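Long-range contacts in AlyGC mutant - R241A (Glaciecola chathamensis S18K6, PDB 5GKQ), which probably cleaves alginate by beta-elimination as a family 6 polysaccharide lyase, here as a mutant form with mannuronate units bound in its glycan pocket: residues A[149-154]-A[184-189]; A[214-219]-A[235-240]; A[262-267]-A[301-306]. All coordinates share one frame; numbering follows the deposited sequence.

Interaction 1 (A[149-154]-A[184-189]). With BEM (beta-D-mannopyranuronic acid), chain C.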
loop_
_atom_site.group_PDB
_atom_site.type_symbol
_atom_site.label_atom_id
_atom_site.label_comp_id
_atom_site.label_asym_id
_atom_site.label_seq_id
_atom_site.Cartn_x
_atom_site.Cartn_y
_atom_site.Cartn_z
ATOM N N THR A 149 15.831 20.182 4.351
ATOM C CA THR A 149 16.661 19.687 5.446
ATOM C C THR A 149 16.893 20.781 6.485
ATOM O O THR A 149 16.721 20.556 7.683
ATOM C CB THR A 149 18.005 19.158 4.924
ATOM O OG1 THR A 149 17.808 18.295 3.804
ATOM C CG2 THR A 149 18.701 18.367 6.007
ATOM N N MET A 150 17.248 21.983 6.035
ATOM C CA MET A 150 17.534 23.103 6.914
ATOM C C MET A 150 16.995 24.390 6.310
ATOM O O MET A 150 17.195 24.647 5.127
ATOM C CB MET A 150 19.038 23.231 7.149
ATOM C CG MET A 150 19.430 24.441 7.948
ATOM S SD MET A 150 21.183 24.456 8.286
ATOM C CE MET A 150 21.301 25.833 9.429
ATOM N N ALA A 151 16.330 25.206 7.122
ATOM C CA ALA A 151 15.822 26.490 6.665
ATOM C C ALA A 151 16.149 27.584 7.669
ATOM O O ALA A 151 16.410 27.325 8.848
ATOM C CB ALA A 151 14.316 26.460 6.458
ATOM N N VAL A 152 16.109 28.821 7.190
ATOM C CA VAL A 152 16.210 30.008 8.026
ATOM C C VAL A 152 14.887 30.752 7.917
ATOM O O VAL A 152 14.552 31.275 6.853
ATOM C CB VAL A 152 17.370 30.909 7.607
ATOM C CG1 VAL A 152 17.259 32.255 8.309
ATOM C CG2 VAL A 152 18.696 30.230 7.906
ATOM N N ARG A 153 14.137 30.812 9.003
ATOM C CA ARG A 153 12.827 31.430 8.952
ATOM C C ARG A 153 12.917 32.913 9.265
ATOM O O ARG A 153 13.795 33.357 10.001
ATOM C CB ARG A 153 11.873 30.717 9.902
ATOM C CG ARG A 153 11.361 29.413 9.290
ATOM C CD ARG A 153 9.995 29.074 9.793
ATOM N NE ARG A 153 9.328 28.083 8.973
ATOM C CZ ARG A 153 8.555 28.376 7.934
ATOM N NH1 ARG A 153 8.363 29.643 7.583
ATOM N NH2 ARG A 153 7.980 27.402 7.239
ATOM N N LEU A 154 12.030 33.688 8.640
ATOM C CA LEU A 154 11.882 35.119 8.885
ATOM C C LEU A 154 10.450 35.444 9.278
ATOM O O LEU A 154 9.930 36.502 8.920
ATOM C CB LEU A 154 12.294 35.937 7.664
ATOM C CG LEU A 154 13.544 35.461 6.942
ATOM C CD1 LEU A 154 13.623 36.101 5.582
ATOM C CD2 LEU A 154 14.778 35.784 7.742
ATOM N N THR A 184 17.891 21.080 0.178
ATOM C CA THR A 184 18.793 20.938 1.302
ATOM C C THR A 184 18.759 22.155 2.218
ATOM O O THR A 184 18.609 21.997 3.428
ATOM C CB THR A 184 20.203 20.676 0.809
ATOM O OG1 THR A 184 20.260 19.344 0.295
ATOM C CG2 THR A 184 21.191 20.818 1.958
ATOM N N LEU A 185 18.859 23.364 1.660
ATOM C CA LEU A 185 18.933 24.598 2.431
ATOM C C LEU A 185 18.022 25.662 1.836
ATOM O O LEU A 185 18.136 25.987 0.652
ATOM C CB LEU A 185 20.372 25.131 2.481
ATOM C CG LEU A 185 20.644 26.485 3.152
ATOM C CD1 LEU A 185 20.278 26.425 4.613
ATOM C CD2 LEU A 185 22.098 26.833 3.014
ATOM N N ARG A 186 17.159 26.239 2.665
ATOM C CA ARG A 186 16.249 27.305 2.265
ATOM C C ARG A 186 16.423 28.500 3.192
ATOM O O ARG A 186 16.363 28.349 4.411
ATOM C CB ARG A 186 14.800 26.820 2.312
ATOM C CG ARG A 186 13.801 27.707 1.598
ATOM C CD ARG A 186 12.386 27.247 1.898
ATOM N NE ARG A 186 11.972 27.611 3.250
ATOM C CZ ARG A 186 11.119 26.911 3.990
ATOM N NH1 ARG A 186 10.589 25.795 3.530
ATOM N NH2 ARG A 186 10.813 27.324 5.207
ATOM N N ILE A 187 16.608 29.682 2.622
ATOM C CA ILE A 187 16.864 30.896 3.389
ATOM C C ILE A 187 15.724 31.872 3.116
ATOM O O ILE A 187 15.824 32.759 2.268
ATOM C CB ILE A 187 18.216 31.513 3.044
ATOM C CG1 ILE A 187 19.296 30.456 3.119
ATOM C CG2 ILE A 187 18.544 32.648 4.013
ATOM C CD1 ILE A 187 20.560 30.906 2.482
ATOM N N GLY A 188 14.639 31.743 3.867
ATOM C CA GLY A 188 13.468 32.588 3.740
ATOM C C GLY A 188 12.325 31.853 3.059
ATOM O O GLY A 188 12.398 30.660 2.773
ATOM N N THR A 189 11.256 32.601 2.808
ATOM C CA THR A 189 10.121 32.137 2.025
ATOM C C THR A 189 9.700 33.255 1.070
ATOM O O THR A 189 10.258 34.356 1.078
ATOM C CB THR A 189 8.957 31.708 2.921
ATOM O OG1 THR A 189 8.826 32.634 3.992
ATOM C CG2 THR A 189 9.210 30.369 3.500
HETATM C C1 BEM C . 4.586 27.532 5.943
HETATM C C2 BEM C . 4.384 28.519 4.809
HETATM O O2 BEM C . 5.358 29.547 4.892
HETATM C C3 BEM C . 4.457 27.796 3.472
HETATM O O3 BEM C . 4.597 28.675 2.368
HETATM C C4 BEM C . 5.641 26.884 3.373
HETATM O O4 BEM C . 5.353 26.069 2.251
HETATM C C5 BEM C . 5.704 26.002 4.597
HETATM O O5 BEM C . 5.808 26.834 5.744
HETATM C C6 BEM C . 6.805 25.012 4.356
HETATM O O6B BEM C . 7.803 24.922 5.104
HETATM O O6A BEM C . 6.723 24.394 3.279
HETATM O O1 BEM C . 4.566 28.251 7.174
HETATM O O HOH W 1 10.411 32.300 6.179
#
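Arg153 and Arg186 bring their guanidinium groups together where a mannuronate unit, chain C, is bound. NH2 of Arg186 lies over one face of the Arg153 guanidinium, offset toward its rim, with the two planes 66° apart. Both groups are donors, and each turns to the sugar instead. Arg153 NH2 hydrogen-bonds the ring oxygen O5 at 2.7 Å, the sugar standing at the guanidinium edge, while Arg186 NH1 makes a weak bond of 3.3 Å to the carboxylate oxygen O6B.

The second shell sets Arg186. Ala151 CB packs over a face of its guanidinium, 3.8 Å from NH2. A bend at chi3 (75°) folds the chain end back toward Gly188, whose O takes a weak bond from NE (3.1 Å).

Beneath lie parallel strands 150-152 and 185-188, neighbours in the parallel beta-helix of this clan. Arg186 is gripped by its backbone on both sides of its CA, since its N donates to Met150 O (2.9 Å) and its O accepts from Val152 N (2.8 Å). On the other face Met150 CG runs beside Leu185 CD1 at 4.0 Å, and Val152 meets Ile187, an apolar layer.

A leucine in place of Arg153 would probably leave the sugar O5 without this donor and Arg186 NH2 without the flat group it lies over. Two cationic groups sharing one acidic sugar are consistent with a subsite suited to the anionic polymer.

Interaction 2 (A[214-219]-A[235-240]). With BEM (beta-D-mannopyranuronic acid), chain B; BEM (beta-D-mannopyranuronic acid), chain D.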
loop_
_atom_site.group_PDB
_atom_site.type_symbol
_atom_site.label_atom_id
_atom_site.label_comp_id
_atom_site.label_asym_id
_atom_site.label_seq_id
_atom_site.Cartn_x
_atom_site.Cartn_y
_atom_site.Cartn_z
ATOM N N GLU A 214 16.240 22.163 -6.638
ATOM C CA GLU A 214 16.885 23.213 -5.857
ATOM C C GLU A 214 17.665 22.577 -4.710
ATOM O O GLU A 214 17.072 22.039 -3.771
ATOM C CB GLU A 214 15.854 24.199 -5.320
ATOM C CG GLU A 214 15.227 25.082 -6.347
ATOM C CD GLU A 214 14.263 26.061 -5.723
ATOM O OE1 GLU A 214 13.622 25.705 -4.717
ATOM O OE2 GLU A 214 14.153 27.195 -6.231
ATOM N N ILE A 215 18.994 22.629 -4.779
ATOM C CA ILE A 215 19.786 22.282 -3.602
ATOM C C ILE A 215 19.624 23.362 -2.539
ATOM O O ILE A 215 19.160 23.103 -1.424
ATOM C CB ILE A 215 21.267 22.081 -3.971
ATOM C CG1 ILE A 215 21.423 21.158 -5.182
ATOM C CG2 ILE A 215 22.002 21.468 -2.823
ATOM C CD1 ILE A 215 22.810 21.198 -5.780
ATOM N N ILE A 216 19.995 24.590 -2.881
ATOM C CA ILE A 216 19.774 25.767 -2.057
ATOM C C ILE A 216 18.661 26.579 -2.694
ATOM O O ILE A 216 18.671 26.804 -3.906
ATOM C CB ILE A 216 21.057 26.606 -1.923
ATOM C CG1 ILE A 216 22.149 25.789 -1.251
ATOM C CG2 ILE A 216 20.791 27.878 -1.149
ATOM C CD1 ILE A 216 23.442 26.521 -1.130
ATOM N N SER A 217 17.700 27.007 -1.886
ATOM C CA SER A 217 16.656 27.926 -2.321
ATOM C C SER A 217 16.805 29.202 -1.507
ATOM O O SER A 217 16.482 29.221 -0.318
ATOM C CB SER A 217 15.268 27.310 -2.143
ATOM O OG SER A 217 14.275 28.066 -2.814
ATOM N N ASN A 218 17.306 30.259 -2.131
ATOM C CA ASN A 218 17.414 31.544 -1.465
ATOM C C ASN A 218 16.150 32.349 -1.699
ATOM O O ASN A 218 15.761 32.586 -2.842
ATOM C CB ASN A 218 18.609 32.337 -1.967
ATOM C CG ASN A 218 18.811 33.611 -1.181
ATOM O OD1 ASN A 218 19.321 33.577 -0.066
ATOM N ND2 ASN A 218 18.407 34.739 -1.753
ATOM N N LYS A 219 15.527 32.794 -0.618
ATOM C CA LYS A 219 14.275 33.531 -0.706
ATOM C C LYS A 219 14.285 34.695 0.282
ATOM O O LYS A 219 13.342 34.911 1.037
ATOM C CB LYS A 219 13.093 32.592 -0.475
ATOM C CG LYS A 219 12.947 31.540 -1.542
ATOM C CD LYS A 219 11.877 30.530 -1.202
ATOM C CE LYS A 219 11.486 29.711 -2.406
ATOM N NZ LYS A 219 10.735 28.518 -1.978
ATOM N N GLY A 235 21.075 19.238 -8.732
ATOM C CA GLY A 235 20.261 20.384 -8.410
ATOM C C GLY A 235 21.050 21.646 -8.649
ATOM O O GLY A 235 22.114 21.621 -9.264
ATOM N N THR A 236 20.527 22.752 -8.132
ATOM C CA THR A 236 21.068 24.069 -8.423
ATOM C C THR A 236 21.125 24.923 -7.168
ATOM O O THR A 236 20.466 24.645 -6.164
ATOM C CB THR A 236 20.222 24.804 -9.461
ATOM O OG1 THR A 236 18.880 24.894 -8.985
ATOM C CG2 THR A 236 20.231 24.062 -10.773
ATOM N N LEU A 237 21.909 25.985 -7.257
ATOM C CA LEU A 237 21.828 27.099 -6.328
ATOM C C LEU A 237 20.914 28.130 -6.979
ATOM O O LEU A 237 21.328 28.848 -7.890
ATOM C CB LEU A 237 23.222 27.654 -6.043
ATOM C CG LEU A 237 23.511 28.653 -4.906
ATOM C CD1 LEU A 237 24.997 28.904 -4.829
ATOM C CD2 LEU A 237 22.784 29.990 -5.019
ATOM N N THR A 238 19.664 28.206 -6.522
ATOM C CA THR A 238 18.658 29.075 -7.125
ATOM C C THR A 238 18.403 30.285 -6.237
ATOM O O THR A 238 18.021 30.136 -5.075
ATOM C CB THR A 238 17.334 28.344 -7.358
ATOM O OG1 THR A 238 17.511 27.266 -8.279
ATOM C CG2 THR A 238 16.320 29.288 -7.928
ATOM N N LEU A 239 18.582 31.478 -6.805
ATOM C CA LEU A 239 18.142 32.741 -6.216
ATOM C C LEU A 239 16.672 32.965 -6.567
ATOM O O LEU A 239 16.313 33.824 -7.370
ATOM C CB LEU A 239 19.004 33.884 -6.729
ATOM C CG LEU A 239 20.346 34.289 -6.114
ATOM C CD1 LEU A 239 20.916 33.245 -5.177
ATOM C CD2 LEU A 239 21.355 34.664 -7.185
ATOM N N ALA A 240 15.815 32.159 -5.947
ATOM C CA ALA A 240 14.384 32.141 -6.224
ATOM C C ALA A 240 13.729 33.504 -6.048
ATOM O O ALA A 240 13.310 34.133 -7.020
ATOM C CB ALA A 240 13.693 31.123 -5.318
HETATM C C1 BEM B . 7.129 27.650 -3.572
HETATM C C2 BEM B . 7.317 29.133 -3.712
HETATM O O2 BEM B . 8.421 29.371 -2.859
HETATM C C3 BEM B . 7.628 29.710 -5.087
HETATM O O3 BEM B . 8.604 30.751 -4.936
HETATM C C4 BEM B . 8.118 28.725 -6.138
HETATM O O4 BEM B . 7.187 28.739 -7.218
HETATM C C5 BEM B . 8.294 27.293 -5.662
HETATM O O5 BEM B . 7.247 26.923 -4.777
HETATM C C6 BEM B . 9.636 27.082 -5.033
HETATM O O6B BEM B . 9.771 26.023 -4.407
HETATM O O6A BEM B . 10.612 27.700 -5.497
HETATM C C1 BEM D . 6.363 26.205 1.269
HETATM C C2 BEM D . 5.922 25.436 0.050
HETATM O O2 BEM D . 4.656 25.880 -0.423
HETATM C C3 BEM D . 6.948 25.631 -1.031
HETATM O O3 BEM D . 6.502 24.973 -2.198
HETATM C C4 BEM D . 7.112 27.090 -1.328
HETATM O O4 BEM D . 7.946 27.204 -2.477
HETATM C C5 BEM D . 7.648 27.707 -0.046
HETATM O O5 BEM D . 6.641 27.552 0.939
HETATM C C6 BEM D . 7.858 29.158 -0.227
HETATM O O6B BEM D . 6.885 29.883 -0.056
HETATM O O6A BEM D . 8.716 29.479 -1.040
#
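A beta bulge marks this rung pair of the parallel beta-helix: Thr236 O accepts from two successive amides, Ile215 N at 2.9 Å and, weakly, Ile216 N. Past the bulge the parallel pairing is regular, with Thr238 N bonded to Ile216 O and Asn218 N to Thr238 O (172°, nearly straight).

On the face that bears Glu214, Ser217 and Thr238, the glutamate crosses the threonine at about a right angle, OE2 lying 3.5 Å from Thr238 CG2. Its other oxygen, OE1, takes a hydrogen bond of 3.1 Å from Ser217 OG, which approaches from above the carboxylate plane. Thr238 OG1 is paired with Thr236 OG1 at 2.8 Å. The Glu214 side chain comes within about 3 Å of a bound calcium ion. On the opposite face Ile216 CD1 packs against Leu237 CG.

Lys219, extended beyond CG, rests its CG on Ala240 CB (3.9 Å) and carries NZ out to the glycan. There NZ bonds O2 of the chain B mannuronate at 2.6 Å and, weakly, O4 of the chain D unit, the oxygen that links the two sugars. A single amine thus spans a glycosidic linkage, while the neighbouring glutamate is held by a serine and lies close to calcium.

Interaction 3 (A[262-267]-A[301-306]). With BEM (beta-D-mannopyranuronic acid), chain E.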
loop_
_atom_site.group_PDB
_atom_site.type_symbol
_atom_site.label_atom_id
_atom_site.label_comp_id
_atom_site.label_asym_id
_atom_site.label_seq_id
_atom_site.Cartn_x
_atom_site.Cartn_y
_atom_site.Cartn_z
ATOM N N GLY A 262 24.720 24.127 -11.188
ATOM C CA GLY A 262 23.801 25.176 -11.548
ATOM C C GLY A 262 23.676 26.362 -10.590
ATOM O O GLY A 262 23.309 26.205 -9.427
ATOM N N ILE A 263 23.963 27.561 -11.085
ATOM C CA ILE A 263 23.566 28.803 -10.434
ATOM C C ILE A 263 22.426 29.395 -11.243
ATOM O O ILE A 263 22.607 29.721 -12.419
ATOM C CB ILE A 263 24.723 29.806 -10.339
ATOM C CG1 ILE A 263 25.850 29.259 -9.488
ATOM C CG2 ILE A 263 24.233 31.123 -9.758
ATOM C CD1 ILE A 263 27.102 30.025 -9.671
ATOM N N ARG A 264 21.264 29.557 -10.628
ATOM C CA ARG A 264 20.102 30.112 -11.304
ATOM C C ARG A 264 19.855 31.519 -10.794
ATOM O O ARG A 264 19.540 31.702 -9.616
ATOM C CB ARG A 264 18.861 29.259 -11.076
ATOM C CG ARG A 264 17.894 29.373 -12.202
ATOM C CD ARG A 264 16.446 29.254 -11.821
ATOM N NE ARG A 264 16.132 28.063 -11.058
ATOM C CZ ARG A 264 14.903 27.612 -10.863
ATOM N NH1 ARG A 264 13.868 28.237 -11.404
ATOM N NH2 ARG A 264 14.715 26.530 -10.132
ATOM N N VAL A 265 19.949 32.500 -11.683
ATOM C CA VAL A 265 19.845 33.906 -11.317
ATOM C C VAL A 265 18.445 34.411 -11.638
ATOM O O VAL A 265 17.991 34.358 -12.786
ATOM C CB VAL A 265 20.915 34.747 -12.030
ATOM C CG1 VAL A 265 20.920 36.185 -11.500
ATOM C CG2 VAL A 265 22.283 34.097 -11.865
ATOM N N ILE A 266 17.781 34.928 -10.638
ATOM C CA ILE A 266 16.489 35.487 -10.782
ATOM C C ILE A 266 16.537 36.736 -9.938
ATOM O O ILE A 266 17.301 36.818 -9.035
ATOM C CB ILE A 266 15.454 34.560 -10.209
ATOM C CG1 ILE A 266 15.608 33.197 -10.805
ATOM C CG2 ILE A 266 14.083 35.035 -10.554
ATOM C CD1 ILE A 266 14.605 32.223 -10.301
ATOM N N ASN A 267 15.725 37.714 -10.244
ATOM C CA ASN A 267 15.661 38.930 -9.473
ATOM C C ASN A 267 16.732 39.977 -9.598
ATOM O O ASN A 267 17.466 40.009 -10.532
ATOM C CB ASN A 267 15.332 38.641 -8.030
ATOM C CG ASN A 267 14.298 37.593 -7.890
ATOM O OD1 ASN A 267 13.162 37.802 -8.175
ATOM N ND2 ASN A 267 14.698 36.457 -7.438
ATOM N N ASN A 301 5.112 35.683 -4.846
ATOM C CA ASN A 301 5.369 34.264 -5.064
ATOM C C ASN A 301 5.781 34.066 -6.517
ATOM O O ASN A 301 5.685 32.962 -7.061
ATOM C CB ASN A 301 4.136 33.429 -4.708
ATOM C CG ASN A 301 2.900 33.876 -5.468
ATOM O OD1 ASN A 301 2.790 35.040 -5.855
ATOM N ND2 ASN A 301 1.974 32.952 -5.700
ATOM N N ARG A 302 6.246 35.140 -7.158
ATOM C CA ARG A 302 6.532 35.131 -8.579
ATOM C C ARG A 302 7.972 35.547 -8.839
ATOM O O ARG A 302 8.474 36.497 -8.236
ATOM C CB ARG A 302 5.561 36.040 -9.310
ATOM C CG ARG A 302 4.145 35.639 -9.008
ATOM C CD ARG A 302 3.908 34.160 -9.447
ATOM N NE ARG A 302 4.291 33.931 -10.825
ATOM C CZ ARG A 302 3.429 33.491 -11.762
ATOM N NH1 ARG A 302 2.172 33.223 -11.486
ATOM N NH2 ARG A 302 3.817 33.328 -13.003
ATOM N N TYR A 303 8.630 34.808 -9.730
ATOM C CA TYR A 303 9.977 35.147 -10.165
ATOM C C TYR A 303 9.976 36.518 -10.812
ATOM O O TYR A 303 9.226 36.760 -11.757
ATOM C CB TYR A 303 10.485 34.097 -11.148
ATOM C CG TYR A 303 10.715 32.758 -10.512
ATOM C CD1 TYR A 303 10.870 32.650 -9.145
ATOM C CD2 TYR A 303 10.778 31.605 -11.277
ATOM C CE1 TYR A 303 11.080 31.439 -8.553
ATOM C CE2 TYR A 303 10.987 30.385 -10.696
ATOM C CZ TYR A 303 11.137 30.308 -9.334
ATOM O OH TYR A 303 11.349 29.085 -8.757
ATOM N N HIS A 304 10.802 37.419 -10.306
ATOM C CA HIS A 304 10.843 38.779 -10.809
ATOM C C HIS A 304 11.970 38.952 -11.809
ATOM O O HIS A 304 13.000 38.288 -11.734
ATOM C CB HIS A 304 11.017 39.779 -9.676
ATOM C CG HIS A 304 9.788 39.961 -8.851
ATOM N ND1 HIS A 304 9.663 40.962 -7.913
ATOM C CD2 HIS A 304 8.624 39.273 -8.827
ATOM C CE1 HIS A 304 8.475 40.877 -7.343
ATOM N NE2 HIS A 304 7.825 39.860 -7.880
ATOM N N GLN A 305 11.755 39.864 -12.745
ATOM C CA GLN A 305 12.719 40.155 -13.792
ATOM C C GLN A 305 14.129 40.296 -13.227
ATOM O O GLN A 305 14.333 40.893 -12.169
ATOM C CB GLN A 305 12.283 41.438 -14.510
ATOM C CG GLN A 305 13.350 42.131 -15.293
ATOM C CD GLN A 305 12.814 43.312 -16.061
ATOM O OE1 GLN A 305 12.659 43.244 -17.279
ATOM N NE2 GLN A 305 12.530 44.406 -15.360
ATOM N N VAL A 306 15.096 39.697 -13.925
ATOM C CA VAL A 306 16.496 39.878 -13.568
ATOM C C VAL A 306 16.891 41.305 -13.893
ATOM O O VAL A 306 16.669 41.792 -15.009
ATOM C CB VAL A 306 17.390 38.870 -14.303
ATOM C CG1 VAL A 306 18.833 39.362 -14.329
ATOM C CG2 VAL A 306 17.303 37.503 -13.653
HETATM C C1 BEM E . 7.863 29.239 -8.378
HETATM C C2 BEM E . 8.077 28.012 -9.283
HETATM O O2 BEM E . 7.744 26.818 -8.562
HETATM C C3 BEM E . 7.360 28.078 -10.640
HETATM O O3 BEM E . 6.540 26.931 -10.828
HETATM C C4 BEM E . 6.490 29.300 -10.860
HETATM O O4 BEM E . 6.207 29.415 -12.244
HETATM C C5 BEM E . 7.283 30.493 -10.385
HETATM O O5 BEM E . 7.244 30.406 -8.963
HETATM C C6 BEM E . 6.803 31.772 -11.008
HETATM O O6B BEM E . 6.715 32.764 -10.274
HETATM O O6A BEM E . 7.119 31.934 -12.198
#
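Asn267 and His304 are joined by two hydrogen bonds. Asn267 N donates to His304 O at 3.2 Å, and His304 N returns a bond to Asn267 OD1; in both, the donor stands about 30° out of the acceptor's carbonyl plane. With CG beside its own backbone N (chi1 -41°), the asparagine turns OD1 to the loop, and its ND2 goes to Ala240 O.

At one end Val306 CG2 packs 3.6 Å from Ile266 CA, and Val306 CA makes a CA-H...O contact of 3.2 Å with Asn267 O.

Tyr303 is sandwiched at the other end. Ile266 CD1 sits over the centre of one ring face in a CH-pi contact, 3.8 Å from the centroid; over the opposite face, toward the rim, lies C5 of the chain E mannuronate. Arg264 NH1 comes within 3.7 Å of Tyr303 CE2, the two flat groups nearly perpendicular. Through Arg302 and Tyr303 the loop forms part of the glycan pocket wall, Tyr303 N bonding the sugar carboxylate O6B at 2.9 Å.

The 301-306 loop, between strands 289-292 and 310-317, is thereby laid against the end of strand 263-265. Met292 of strand 289-292 packs on both Arg264 and Ile266.

All three contacts are largely buried and touch the same row of parallel strands, yet they use it differently. Interactions 1 and 2 are strand-on-strand ladders in adjoining rungs, continued into each other where Leu185 O meets Ser217 N at 2.8 Å. Interaction 3 buries less surface and sets an irregular loop against a strand end; it joins interaction 2 through strand 263-265, while interaction 1 lies about 17 Å away, centre to centre. Each faces a different part of the bound glycan: paired arginines in interaction 1, a lysine with a glutamate near calcium in interaction 2, and an aromatic face with a backbone amide in interaction 3.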